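Local coordinates for protein deoxyhypusine synthase, putative (Entamoeba histolytica, PDB 7L9R) that probably acts as a deoxyhypusine synthase, using NAD to transfer the aminobutyl group of spermidine onto a lysine of the eIF5A precursor, at residues B[87-92]-B[114-119]; B[165-170]-B[227-232]; B[176-181]-B[239-244]; B[261-266]-B[286-291]. One frame throughout, in Å; residues are numbered along the deposited sequence.

Interaction 1 of 4, residues B[87-92]-B[114-119]; sequences CTIYLG and CVDYIV
I89 stands at the hub of the backbone bonds between these two neighbouring parallel strands. Its carbonyl accepts two donors in the carbonyl plane, D116 N to I89 O at 2.9 Å and the longer Y117 N to I89 O at 3.3 Å. Regular parallel pairing follows, with L91 N to Y117 O at 2.8 Å and V119 N to L91 O at 2.9 Å. One side chain joins this backbone network: D116 OD2 takes the I89 amide on its anti side, N to OD2 2.9 Å, the amide tilted 22° out of the carboxylate plane, and also forms a salt bridge with R347, which in turn bonds to C87 O. Aromatic packing lies on the face of Y90 and Y117. With CG beside the backbone N in both (chi1 -63°), the rings run side by side at 14° and slid apart, and Y90 OH ends on S256. T88 CG2 reaches the Y117 ring edge, 3.8 Å from CE2. Apolar contact gathers round V115, whose CG1 meets I89 CG2 at 4.0 Å and also touches the CB of L91. D116 therefore binds I89 through both backbone N-H and carboxylate, and R347 probably helps keep that carboxylate ionised.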
loop_
_atom_site.group_PDB
_atom_site.type_symbol
_atom_site.label_atom_id
_atom_site.label_comp_id
_atom_site.label_asym_id
_atom_site.label_seq_id
_atom_site.Cartn_x
_atom_site.Cartn_y
_atom_site.Cartn_z
ATOM N N CYS B 87 11.228 -33.645 3.788
ATOM C CA CYS B 87 10.901 -32.274 4.148
ATOM C C CYS B 87 9.492 -32.227 4.728
ATOM O O CYS B 87 8.541 -32.692 4.093
ATOM C CB CYS B 87 11.015 -31.364 2.926
ATOM S SG CYS B 87 10.713 -29.615 3.263
ATOM N N THR B 88 9.364 -31.681 5.936
ATOM C CA THR B 88 8.057 -31.386 6.512
ATOM C C THR B 88 7.532 -30.099 5.885
ATOM O O THR B 88 8.287 -29.139 5.709
ATOM C CB THR B 88 8.149 -31.247 8.035
ATOM O OG1 THR B 88 8.660 -32.459 8.608
ATOM C CG2 THR B 88 6.778 -30.974 8.626
ATOM N N ILE B 89 6.259 -30.091 5.502
ATOM C CA ILE B 89 5.688 -28.994 4.728
ATOM C C ILE B 89 4.538 -28.363 5.503
ATOM O O ILE B 89 3.574 -29.048 5.866
ATOM C CB ILE B 89 5.225 -29.462 3.338
ATOM C CG1 ILE B 89 6.404 -30.084 2.583
ATOM C CG2 ILE B 89 4.620 -28.305 2.562
ATOM C CD1 ILE B 89 6.094 -30.472 1.164
ATOM N N TYR B 90 4.628 -27.049 5.708
ATOM C CA TYR B 90 3.646 -26.259 6.437
ATOM C C TYR B 90 2.906 -25.372 5.451
ATOM O O TYR B 90 3.536 -24.663 4.659
ATOM C CB TYR B 90 4.328 -25.386 7.500
ATOM C CG TYR B 90 5.045 -26.172 8.570
ATOM C CD1 TYR B 90 6.304 -26.710 8.340
ATOM C CD2 TYR B 90 4.460 -26.377 9.814
ATOM C CE1 TYR B 90 6.957 -27.443 9.319
ATOM C CE2 TYR B 90 5.105 -27.106 10.799
ATOM C CZ TYR B 90 6.353 -27.636 10.545
ATOM O OH TYR B 90 6.995 -28.359 11.523
ATOM N N LEU B 91 1.577 -25.400 5.501
ATOM C CA LEU B 91 0.757 -24.577 4.622
ATOM C C LEU B 91 -0.021 -23.579 5.465
ATOM O O LEU B 91 -0.826 -23.975 6.315
ATOM C CB LEU B 91 -0.192 -25.432 3.784
ATOM C CG LEU B 91 -1.167 -24.649 2.906
ATOM C CD1 LEU B 91 -0.422 -23.748 1.929
ATOM C CD2 LEU B 91 -2.095 -25.602 2.172
ATOM N N GLY B 92 0.216 -22.294 5.228
ATOM C CA GLY B 92 -0.498 -21.224 5.907
ATOM C C GLY B 92 -1.346 -20.456 4.911
ATOM O O GLY B 92 -0.902 -20.176 3.795
ATOM N N CYS B 114 -0.259 -33.891 0.682
ATOM C CA CYS B 114 0.770 -33.033 0.110
ATOM C C CYS B 114 1.420 -32.128 1.141
ATOM O O CYS B 114 2.526 -31.630 0.898
ATOM C CB CYS B 114 0.174 -32.177 -1.004
ATOM S SG CYS B 114 -0.370 -33.135 -2.422
ATOM N N VAL B 115 0.748 -31.875 2.265
ATOM C CA VAL B 115 1.284 -31.049 3.335
ATOM C C VAL B 115 1.092 -31.777 4.658
ATOM O O VAL B 115 0.285 -32.700 4.779
ATOM C CB VAL B 115 0.634 -29.651 3.379
ATOM C CG1 VAL B 115 0.757 -28.968 2.024
ATOM C CG2 VAL B 115 -0.826 -29.746 3.806
ATOM N N ASP B 116 1.862 -31.356 5.657
ATOM C CA ASP B 116 1.871 -32.006 6.960
ATOM C C ASP B 116 1.168 -31.207 8.044
ATOM O O ASP B 116 0.614 -31.801 8.973
ATOM C CB ASP B 116 3.313 -32.272 7.392
ATOM C CG ASP B 116 4.066 -33.119 6.375
ATOM O OD1 ASP B 116 3.548 -34.193 5.993
ATOM O OD2 ASP B 116 5.164 -32.705 5.944
ATOM N N TYR B 117 1.167 -29.881 7.941
ATOM C CA TYR B 117 0.564 -29.016 8.939
ATOM C C TYR B 117 -0.041 -27.819 8.237
ATOM O O TYR B 117 0.460 -27.370 7.203
ATOM C CB TYR B 117 1.579 -28.514 9.977
ATOM C CG TYR B 117 2.212 -29.590 10.822
ATOM C CD1 TYR B 117 1.568 -30.076 11.952
ATOM C CD2 TYR B 117 3.468 -30.100 10.510
ATOM C CE1 TYR B 117 2.144 -31.050 12.740
ATOM C CE2 TYR B 117 4.057 -31.083 11.295
ATOM C CZ TYR B 117 3.387 -31.553 12.410
ATOM O OH TYR B 117 3.951 -32.523 13.211
ATOM N N ILE B 118 -1.105 -27.288 8.824
ATOM C CA ILE B 118 -1.747 -26.076 8.340
ATOM C C ILE B 118 -1.790 -25.062 9.475
ATOM O O ILE B 118 -2.006 -25.423 10.637
ATOM C CB ILE B 118 -3.161 -26.360 7.799
ATOM C CG1 ILE B 118 -3.078 -27.117 6.475
ATOM C CG2 ILE B 118 -3.948 -25.072 7.623
ATOM C CD1 ILE B 118 -4.430 -27.441 5.891
ATOM N N VAL B 119 -1.535 -23.802 9.145
ATOM C CA VAL B 119 -1.770 -22.682 10.045
ATOM C C VAL B 119 -2.743 -21.751 9.347
ATOM O O VAL B 119 -2.567 -21.443 8.162
ATOM C CB VAL B 119 -0.468 -21.946 10.408
ATOM C CG1 VAL B 119 -0.758 -20.833 11.400
ATOM C CG2 VAL B 119 0.554 -22.915 10.984
#

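Interaction 2 of 4, residues B[165-170]-B[227-232]; sequences KTKQWL and FGTCIT
The F227 ring receives L170 at its edge: CD2 of L170 lies near the ring plane, 4.1 Å from F227 CD1. The same methyl group of L170 lies in plane at the edge of the W169 indole, so one leucine branch serves two ring edges. This is helix-helix packing at a steep crossing of -68°, between helix 160-179 and helix 226-237, with the axes of the two short segments 9.6 Å apart. F227 stands on the first turn of its helix, where its backbone N is bonded to E126, and its ring also packs on F173 and I174 further along the partner helix; L170 also packs on E126 and I129 of helix 124-130 and on M196 of helix 189-200, which makes it a buried meeting point of four helices. At the more exposed end of the crossing, K167 bends at its second and third torsions and carries NZ past T229 to a salt bridge with E233, one turn beyond, on a helix that also touches the second subunit. The helices come together most closely at C230, whose SG points into the cleft between K167 and L170, one turn apart. With SG beside its backbone N (chi1 -66°), the sulfur lies 3.8 Å from K167 CA and 3.9 Å from L170 CB, a purely van der Waals contact.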
loop_
_atom_site.group_PDB
_atom_site.type_symbol
_atom_site.label_atom_id
_atom_site.label_comp_id
_atom_site.label_asym_id
_atom_site.label_seq_id
_atom_site.Cartn_x
_atom_site.Cartn_y
_atom_site.Cartn_z
ATOM N N LYS B 165 -27.577 -21.904 10.070
ATOM C CA LYS B 165 -27.310 -23.340 10.044
ATOM C C LYS B 165 -25.899 -23.640 10.538
ATOM O O LYS B 165 -25.682 -24.596 11.293
ATOM C CB LYS B 165 -27.517 -23.894 8.632
ATOM N N THR B 166 -24.928 -22.821 10.138
ATOM C CA THR B 166 -23.563 -23.030 10.602
ATOM C C THR B 166 -23.453 -22.784 12.101
ATOM O O THR B 166 -22.793 -23.553 12.810
ATOM C CB THR B 166 -22.609 -22.125 9.826
ATOM O OG1 THR B 166 -22.786 -22.351 8.424
ATOM C CG2 THR B 166 -21.156 -22.404 10.214
ATOM N N LYS B 167 -24.095 -21.719 12.601
ATOM C CA LYS B 167 -24.063 -21.432 14.033
ATOM C C LYS B 167 -24.734 -22.541 14.834
ATOM O O LYS B 167 -24.252 -22.920 15.910
ATOM C CB LYS B 167 -24.738 -20.088 14.326
ATOM C CG LYS B 167 -23.917 -18.870 13.946
ATOM C CD LYS B 167 -24.107 -17.741 14.948
ATOM C CE LYS B 167 -25.232 -16.811 14.544
ATOM N NZ LYS B 167 -25.082 -15.463 15.160
ATOM N N GLN B 168 -25.859 -23.060 14.334
ATOM C CA GLN B 168 -26.540 -24.150 15.025
ATOM C C GLN B 168 -25.649 -25.381 15.100
ATOM O O GLN B 168 -25.539 -26.016 16.156
ATOM C CB GLN B 168 -27.857 -24.483 14.322
ATOM N N TRP B 169 -24.981 -25.715 13.995
ATOM C CA TRP B 169 -24.053 -26.840 13.989
ATOM C C TRP B 169 -22.935 -26.634 15.005
ATOM O O TRP B 169 -22.645 -27.523 15.816
ATOM C CB TRP B 169 -23.479 -27.026 12.581
ATOM C CG TRP B 169 -22.720 -28.308 12.380
ATOM C CD1 TRP B 169 -23.216 -29.490 11.892
ATOM C CD2 TRP B 169 -21.332 -28.542 12.656
ATOM N NE1 TRP B 169 -22.224 -30.438 11.854
ATOM C CE2 TRP B 169 -21.057 -29.883 12.312
ATOM C CE3 TRP B 169 -20.298 -27.751 13.169
ATOM C CZ2 TRP B 169 -19.791 -30.449 12.461
ATOM C CZ3 TRP B 169 -19.042 -28.312 13.316
ATOM C CH2 TRP B 169 -18.798 -29.648 12.962
ATOM N N LEU B 170 -22.290 -25.465 14.970
ATOM C CA LEU B 170 -21.210 -25.190 15.914
ATOM C C LEU B 170 -21.704 -25.262 17.350
ATOM O O LEU B 170 -20.997 -25.761 18.233
ATOM C CB LEU B 170 -20.593 -23.821 15.632
ATOM C CG LEU B 170 -19.838 -23.688 14.313
ATOM C CD1 LEU B 170 -19.496 -22.234 14.042
ATOM C CD2 LEU B 170 -18.585 -24.549 14.336
ATOM N N PHE B 227 -16.886 -19.192 15.621
ATOM C CA PHE B 227 -16.820 -20.137 16.735
ATOM C C PHE B 227 -16.900 -19.420 18.080
ATOM O O PHE B 227 -17.620 -19.859 18.984
ATOM C CB PHE B 227 -15.543 -20.982 16.645
ATOM C CG PHE B 227 -15.486 -22.121 17.637
ATOM C CD1 PHE B 227 -16.072 -23.341 17.352
ATOM C CD2 PHE B 227 -14.830 -21.974 18.846
ATOM C CE1 PHE B 227 -16.019 -24.386 18.262
ATOM C CE2 PHE B 227 -14.773 -23.010 19.755
ATOM C CZ PHE B 227 -15.374 -24.219 19.466
ATOM N N GLY B 228 -16.184 -18.302 18.229
ATOM C CA GLY B 228 -16.243 -17.566 19.484
ATOM C C GLY B 228 -17.583 -16.884 19.692
ATOM O O GLY B 228 -18.107 -16.857 20.807
ATOM N N THR B 229 -18.171 -16.354 18.616
ATOM C CA THR B 229 -19.525 -15.811 18.698
ATOM C C THR B 229 -20.507 -16.848 19.231
ATOM O O THR B 229 -21.355 -16.535 20.076
ATOM C CB THR B 229 -19.981 -15.320 17.323
ATOM O OG1 THR B 229 -19.039 -14.369 16.813
ATOM C CG2 THR B 229 -21.367 -14.679 17.408
ATOM N N CYS B 230 -20.397 -18.095 18.759
ATOM C CA CYS B 230 -21.287 -19.149 19.237
ATOM C C CYS B 230 -21.057 -19.453 20.708
ATOM O O CYS B 230 -22.004 -19.776 21.434
ATOM C CB CYS B 230 -21.104 -20.412 18.399
ATOM S SG CYS B 230 -21.623 -20.207 16.696
ATOM N N ILE B 231 -19.806 -19.371 21.168
ATOM C CA ILE B 231 -19.540 -19.520 22.594
ATOM C C ILE B 231 -20.244 -18.419 23.374
ATOM O O ILE B 231 -20.881 -18.675 24.402
ATOM C CB ILE B 231 -18.025 -19.518 22.862
ATOM C CG1 ILE B 231 -17.389 -20.815 22.370
ATOM C CG2 ILE B 231 -17.739 -19.279 24.347
ATOM C CD1 ILE B 231 -15.884 -20.810 22.452
ATOM N N THR B 232 -20.159 -17.181 22.879
ATOM C CA THR B 232 -20.750 -16.042 23.575
ATOM C C THR B 232 -22.264 -16.183 23.668
ATOM O O THR B 232 -22.856 -15.971 24.733
ATOM C CB THR B 232 -20.380 -14.750 22.847
ATOM O OG1 THR B 232 -18.963 -14.540 22.916
ATOM C CG2 THR B 232 -21.100 -13.563 23.467
#

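Interaction 3 of 4, residues B[176-181]-B[239-244]; sequences DIQECQ and PVRLMV
The contact belongs to the C-terminal end of helix 160-179, where Q178 and I177 lean on the irregular 239-244 segment that links helix 226-237 to helix 247-258. Q178 does most of the touching. Its chain is extended beyond CG and reaches straight across to the backbone around R241, the amide coming to rest beside V240 and R241. R241 sends its own side chain back toward the helix. A bend at its third torsion (chi3 -88°) folds the guanidinium over against Q178, so that the two side chains cross obliquely. Q178 CD sits over one guanidinium face, offset toward the rim, with 3.7 Å between Q178 CD and R241 NH2. The amide and guanidinium planes are turned 41° apart, so this is a tilted contact and not a parallel stack. The aliphatic part of the glutamine joins in: Q178 CB approaches R241 NH2 to 3.5 Å, and Q178 CG approaches R241 NH1 to 3.7 Å. Deeper in, the contact turns apolar. I177 CG2 lies 4.4 Å from L242 CD1, a loose touch, and both residues also pack on F187; L242 leans on F227 as well, while I177 reaches L192. The second subunit also reaches this segment: R251 of that chain is bonded to V240 O, and D245 of that chain to V244 N. The arrangement is a helix end packed against an interhelical connector, with a polar outer layer over an apolar inner one, at the subunit interface of an oligomeric α/β enzyme.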
loop_
_atom_site.group_PDB
_atom_site.type_symbol
_atom_site.label_atom_id
_atom_site.label_comp_id
_atom_site.label_asym_id
_atom_site.label_seq_id
_atom_site.Cartn_x
_atom_site.Cartn_y
_atom_site.Cartn_z
ATOM N N ASP B 176 -22.247 -30.733 22.724
ATOM C CA ASP B 176 -21.940 -32.160 22.788
ATOM C C ASP B 176 -20.650 -32.413 23.552
ATOM O O ASP B 176 -20.526 -33.426 24.250
ATOM C CB ASP B 176 -21.864 -32.774 21.390
ATOM C CG ASP B 176 -23.217 -33.238 20.885
ATOM O OD1 ASP B 176 -24.240 -32.897 21.516
ATOM O OD2 ASP B 176 -23.260 -33.966 19.871
ATOM N N ILE B 177 -19.662 -31.523 23.411
ATOM C CA ILE B 177 -18.419 -31.704 24.152
ATOM C C ILE B 177 -18.688 -31.668 25.646
ATOM O O ILE B 177 -18.157 -32.485 26.412
ATOM C CB ILE B 177 -17.400 -30.619 23.765
ATOM C CG1 ILE B 177 -16.918 -30.792 22.331
ATOM C CG2 ILE B 177 -16.245 -30.600 24.755
ATOM C CD1 ILE B 177 -15.997 -29.694 21.909
ATOM N N GLN B 178 -19.543 -30.744 26.082
ATOM C CA GLN B 178 -19.852 -30.631 27.502
ATOM C C GLN B 178 -20.546 -31.883 28.028
ATOM O O GLN B 178 -20.199 -32.389 29.102
ATOM C CB GLN B 178 -20.708 -29.387 27.729
ATOM C CG GLN B 178 -19.891 -28.106 27.748
ATOM C CD GLN B 178 -20.751 -26.874 27.891
ATOM O OE1 GLN B 178 -21.963 -26.968 28.076
ATOM N NE2 GLN B 178 -20.130 -25.707 27.791
ATOM N N GLU B 179 -21.515 -32.409 27.274
ATOM C CA GLU B 179 -22.320 -33.525 27.766
ATOM C C GLU B 179 -21.533 -34.833 27.784
ATOM O O GLU B 179 -21.664 -35.627 28.723
ATOM C CB GLU B 179 -23.585 -33.673 26.918
ATOM N N CYS B 180 -20.716 -35.079 26.756
ATOM C CA CYS B 180 -20.014 -36.353 26.605
ATOM C C CYS B 180 -18.547 -36.273 27.023
ATOM O O CYS B 180 -18.113 -37.016 27.908
ATOM C CB CYS B 180 -20.145 -36.836 25.154
ATOM S SG CYS B 180 -21.863 -36.967 24.592
ATOM N N GLN B 181 -17.773 -35.383 26.401
ATOM C CA GLN B 181 -16.360 -35.224 26.725
ATOM C C GLN B 181 -16.194 -34.623 28.121
ATOM O O GLN B 181 -17.104 -33.997 28.674
ATOM C CB GLN B 181 -15.648 -34.349 25.692
ATOM C CG GLN B 181 -14.851 -35.119 24.651
ATOM C CD GLN B 181 -15.711 -35.607 23.505
ATOM O OE1 GLN B 181 -16.912 -35.335 23.459
ATOM N NE2 GLN B 181 -15.103 -36.330 22.569
ATOM N N PRO B 239 -24.371 -21.422 31.004
ATOM C CA PRO B 239 -22.939 -21.150 31.199
ATOM C C PRO B 239 -22.061 -22.096 30.392
ATOM O O PRO B 239 -22.186 -23.322 30.486
ATOM C CB PRO B 239 -22.751 -21.356 32.706
ATOM C CG PRO B 239 -24.079 -20.990 33.292
ATOM C CD PRO B 239 -25.114 -21.422 32.279
ATOM N N VAL B 240 -21.173 -21.520 29.586
ATOM C CA VAL B 240 -20.290 -22.307 28.733
ATOM C C VAL B 240 -19.065 -22.688 29.551
ATOM O O VAL B 240 -18.336 -21.817 30.041
ATOM C CB VAL B 240 -19.900 -21.533 27.464
ATOM C CG1 VAL B 240 -18.650 -22.133 26.830
ATOM C CG2 VAL B 240 -21.045 -21.551 26.464
ATOM N N ARG B 241 -18.827 -23.990 29.683
ATOM C CA ARG B 241 -17.711 -24.517 30.453
ATOM C C ARG B 241 -16.527 -24.931 29.588
ATOM O O ARG B 241 -15.503 -25.361 30.128
ATOM C CB ARG B 241 -18.193 -25.688 31.311
ATOM C CG ARG B 241 -19.280 -25.271 32.290
ATOM C CD ARG B 241 -19.864 -26.451 33.030
ATOM N NE ARG B 241 -20.970 -27.053 32.298
ATOM C CZ ARG B 241 -20.869 -28.138 31.543
ATOM N NH1 ARG B 241 -19.712 -28.758 31.377
ATOM N NH2 ARG B 241 -21.956 -28.613 30.940
ATOM N N LEU B 242 -16.651 -24.834 28.268
ATOM C CA LEU B 242 -15.530 -25.117 27.386
ATOM C C LEU B 242 -14.373 -24.169 27.679
ATOM O O LEU B 242 -14.566 -22.967 27.884
ATOM C CB LEU B 242 -15.966 -24.987 25.926
ATOM C CG LEU B 242 -14.902 -25.200 24.851
ATOM C CD1 LEU B 242 -14.409 -26.638 24.848
ATOM C CD2 LEU B 242 -15.452 -24.815 23.483
ATOM N N MET B 243 -13.164 -24.719 27.702
ATOM C CA MET B 243 -11.942 -23.948 27.864
ATOM C C MET B 243 -11.025 -24.229 26.681
ATOM O O MET B 243 -11.005 -25.341 26.143
ATOM C CB MET B 243 -11.265 -24.298 29.184
ATOM C CG MET B 243 -12.141 -23.967 30.373
ATOM S SD MET B 243 -11.447 -24.385 31.979
ATOM C CE MET B 243 -10.744 -25.993 31.640
ATOM N N VAL B 244 -10.272 -23.214 26.263
ATOM C CA VAL B 244 -9.406 -23.321 25.093
ATOM C C VAL B 244 -7.995 -22.933 25.506
ATOM O O VAL B 244 -7.735 -21.768 25.834
ATOM C CB VAL B 244 -9.889 -22.454 23.922
ATOM C CG1 VAL B 244 -8.876 -22.487 22.787
ATOM C CG2 VAL B 244 -11.243 -22.934 23.414
#

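Interaction 4 of 4, residues B[261-266]-B[286-291]; sequences VETGVI and EADFAV. Unlike the reference sequence in segment 286-291: E286 (reference Gly).
Two adjacent parallel strands, 262-268 and 289-294, pair here in the central sheet, whose 3-2-1-4-5-6 strand order is that of a Rossmann-type fold; these are its fourth and fifth strands. T263 and D288 bond to each other twice at the point of entry. T263 N gives its hydrogen to the anti lone pair of D288 OD2 at 3.0 Å, and D288 N gives its own to T263 OG1 at 3.1 Å. The hydroxyl is brought there by the crowded position of OG1 between backbone N and carbonyl carbon (chi1 64°). Regular pairing follows through F289 N to T263 O, V265 N to F289 O at 2.8 Å, and V291 N to V265 O at 2.8 Å. Beside it A287 CB nestles against T263 OG1 at 3.3 Å and V265 CG2 at 3.7 Å. E262 bends at its second torsion and brings its carboxylate over that of D288, the planes 18° apart and stacked, with E262 OE1 and D288 OD2 3.5 Å apart. Two acceptors at such a distance cannot bond without a proton. The T263 amide may offset some of the charge on D288, yet the proximity probably raises the proton affinity of one of the two acids.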
loop_
_atom_site.group_PDB
_atom_site.type_symbol
_atom_site.label_atom_id
_atom_site.label_comp_id
_atom_site.label_asym_id
_atom_site.label_seq_id
_atom_site.Cartn_x
_atom_site.Cartn_y
_atom_site.Cartn_z
ATOM N N VAL B 261 13.428 -33.169 10.048
ATOM C CA VAL B 261 14.697 -33.289 9.339
ATOM C C VAL B 261 14.904 -32.112 8.390
ATOM O O VAL B 261 16.024 -31.608 8.241
ATOM C CB VAL B 261 14.752 -34.639 8.599
ATOM C CG1 VAL B 261 15.920 -34.675 7.640
ATOM C CG2 VAL B 261 14.864 -35.785 9.600
ATOM N N GLU B 262 13.835 -31.654 7.742
ATOM C CA GLU B 262 13.900 -30.562 6.779
ATOM C C GLU B 262 12.536 -29.883 6.751
ATOM O O GLU B 262 11.509 -30.555 6.874
ATOM C CB GLU B 262 14.291 -31.080 5.387
ATOM C CG GLU B 262 14.655 -30.002 4.379
ATOM C CD GLU B 262 16.135 -29.674 4.401
ATOM O OE1 GLU B 262 16.831 -30.110 5.342
ATOM O OE2 GLU B 262 16.604 -28.974 3.480
ATOM N N THR B 263 12.526 -28.557 6.599
ATOM C CA THR B 263 11.307 -27.760 6.701
ATOM C C THR B 263 11.008 -27.014 5.408
ATOM O O THR B 263 11.904 -26.428 4.792
ATOM C CB THR B 263 11.404 -26.731 7.834
ATOM O OG1 THR B 263 12.444 -25.789 7.536
ATOM C CG2 THR B 263 11.694 -27.400 9.158
ATOM N N GLY B 264 9.743 -27.025 5.018
ATOM C CA GLY B 264 9.266 -26.171 3.942
ATOM C C GLY B 264 8.038 -25.407 4.386
ATOM O O GLY B 264 7.180 -25.944 5.083
ATOM N N VAL B 265 7.952 -24.152 3.956
ATOM C CA VAL B 265 6.895 -23.257 4.409
ATOM C C VAL B 265 6.285 -22.560 3.204
ATOM O O VAL B 265 7.008 -22.012 2.362
ATOM C CB VAL B 265 7.423 -22.232 5.430
ATOM C CG1 VAL B 265 6.397 -21.178 5.699
ATOM C CG2 VAL B 265 7.771 -22.935 6.722
ATOM N N ILE B 266 4.957 -22.587 3.123
ATOM C CA ILE B 266 4.187 -21.917 2.081
ATOM C C ILE B 266 3.119 -21.098 2.786
ATOM O O ILE B 266 2.275 -21.658 3.499
ATOM C CB ILE B 266 3.541 -22.913 1.102
ATOM C CG1 ILE B 266 4.592 -23.856 0.522
ATOM C CG2 ILE B 266 2.806 -22.170 -0.024
ATOM C CD1 ILE B 266 3.998 -25.030 -0.230
ATOM N N GLU B 286 14.457 -18.515 9.367
ATOM C CA GLU B 286 13.593 -18.939 8.279
ATOM C C GLU B 286 13.731 -20.446 8.045
ATOM O O GLU B 286 14.600 -21.123 8.604
ATOM C CB GLU B 286 13.913 -18.159 7.002
ATOM C CG GLU B 286 13.604 -16.664 7.094
ATOM C CD GLU B 286 12.881 -16.138 5.863
ATOM O OE1 GLU B 286 12.776 -16.883 4.862
ATOM O OE2 GLU B 286 12.410 -14.981 5.900
ATOM N N ALA B 287 12.837 -20.972 7.218
ATOM C CA ALA B 287 12.808 -22.392 6.925
ATOM C C ALA B 287 13.845 -22.725 5.856
ATOM O O ALA B 287 14.411 -21.839 5.211
ATOM C CB ALA B 287 11.415 -22.815 6.467
ATOM N N ASP B 288 14.103 -24.024 5.678
ATOM C CA ASP B 288 15.017 -24.442 4.618
ATOM C C ASP B 288 14.482 -24.030 3.254
ATOM O O ASP B 288 15.245 -23.589 2.387
ATOM C CB ASP B 288 15.230 -25.953 4.662
ATOM C CG ASP B 288 15.857 -26.420 5.959
ATOM O OD1 ASP B 288 16.951 -25.926 6.316
ATOM O OD2 ASP B 288 15.257 -27.297 6.617
ATOM N N PHE B 289 13.170 -24.164 3.050
ATOM C CA PHE B 289 12.486 -23.716 1.846
ATOM C C PHE B 289 11.275 -22.887 2.253
ATOM O O PHE B 289 10.524 -23.274 3.154
ATOM C CB PHE B 289 12.032 -24.898 0.975
ATOM C CG PHE B 289 13.139 -25.842 0.593
ATOM C CD1 PHE B 289 14.062 -25.495 -0.382
ATOM C CD2 PHE B 289 13.240 -27.091 1.190
ATOM C CE1 PHE B 289 15.079 -26.368 -0.743
ATOM C CE2 PHE B 289 14.252 -27.970 0.832
ATOM C CZ PHE B 289 15.175 -27.608 -0.134
ATOM N N ALA B 290 11.072 -21.754 1.584
ATOM C CA ALA B 290 9.964 -20.885 1.951
ATOM C C ALA B 290 9.415 -20.188 0.716
ATOM O O ALA B 290 10.174 -19.703 -0.127
ATOM C CB ALA B 290 10.381 -19.848 3.003
ATOM N N VAL B 291 8.090 -20.159 0.618
ATOM C CA VAL B 291 7.378 -19.441 -0.432
ATOM C C VAL B 291 6.331 -18.569 0.242
ATOM O O VAL B 291 5.487 -19.078 0.992
ATOM C CB VAL B 291 6.726 -20.400 -1.442
ATOM C CG1 VAL B 291 5.823 -19.639 -2.418
ATOM C CG2 VAL B 291 7.800 -21.168 -2.193
#

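In the fold
From the N terminus, interaction 1 comes first: strand 87-93 runs through helices 95-99 and 102-111 to its parallel neighbour 117-120, a beta-alpha-beta crossover. Interactions 2 and 3 follow and cross, since 165-170 and 176-181 on helix 160-179 pair in turn with 227-232 and 239-244. They touch through I231 with V240 and F227 with L242, and hold helix 226-237 and its following connector to helix 160-179, next to the second subunit. Interaction 4 closes a short loop that contains the small two-stranded sheet 277-278/284-285. Interactions 1 and 4 meet in the central sheet, where strands 87-93 and 262-268 are neighbours; interaction 2 lies across the chain's centre from interaction 4, about 35 Å between their centres.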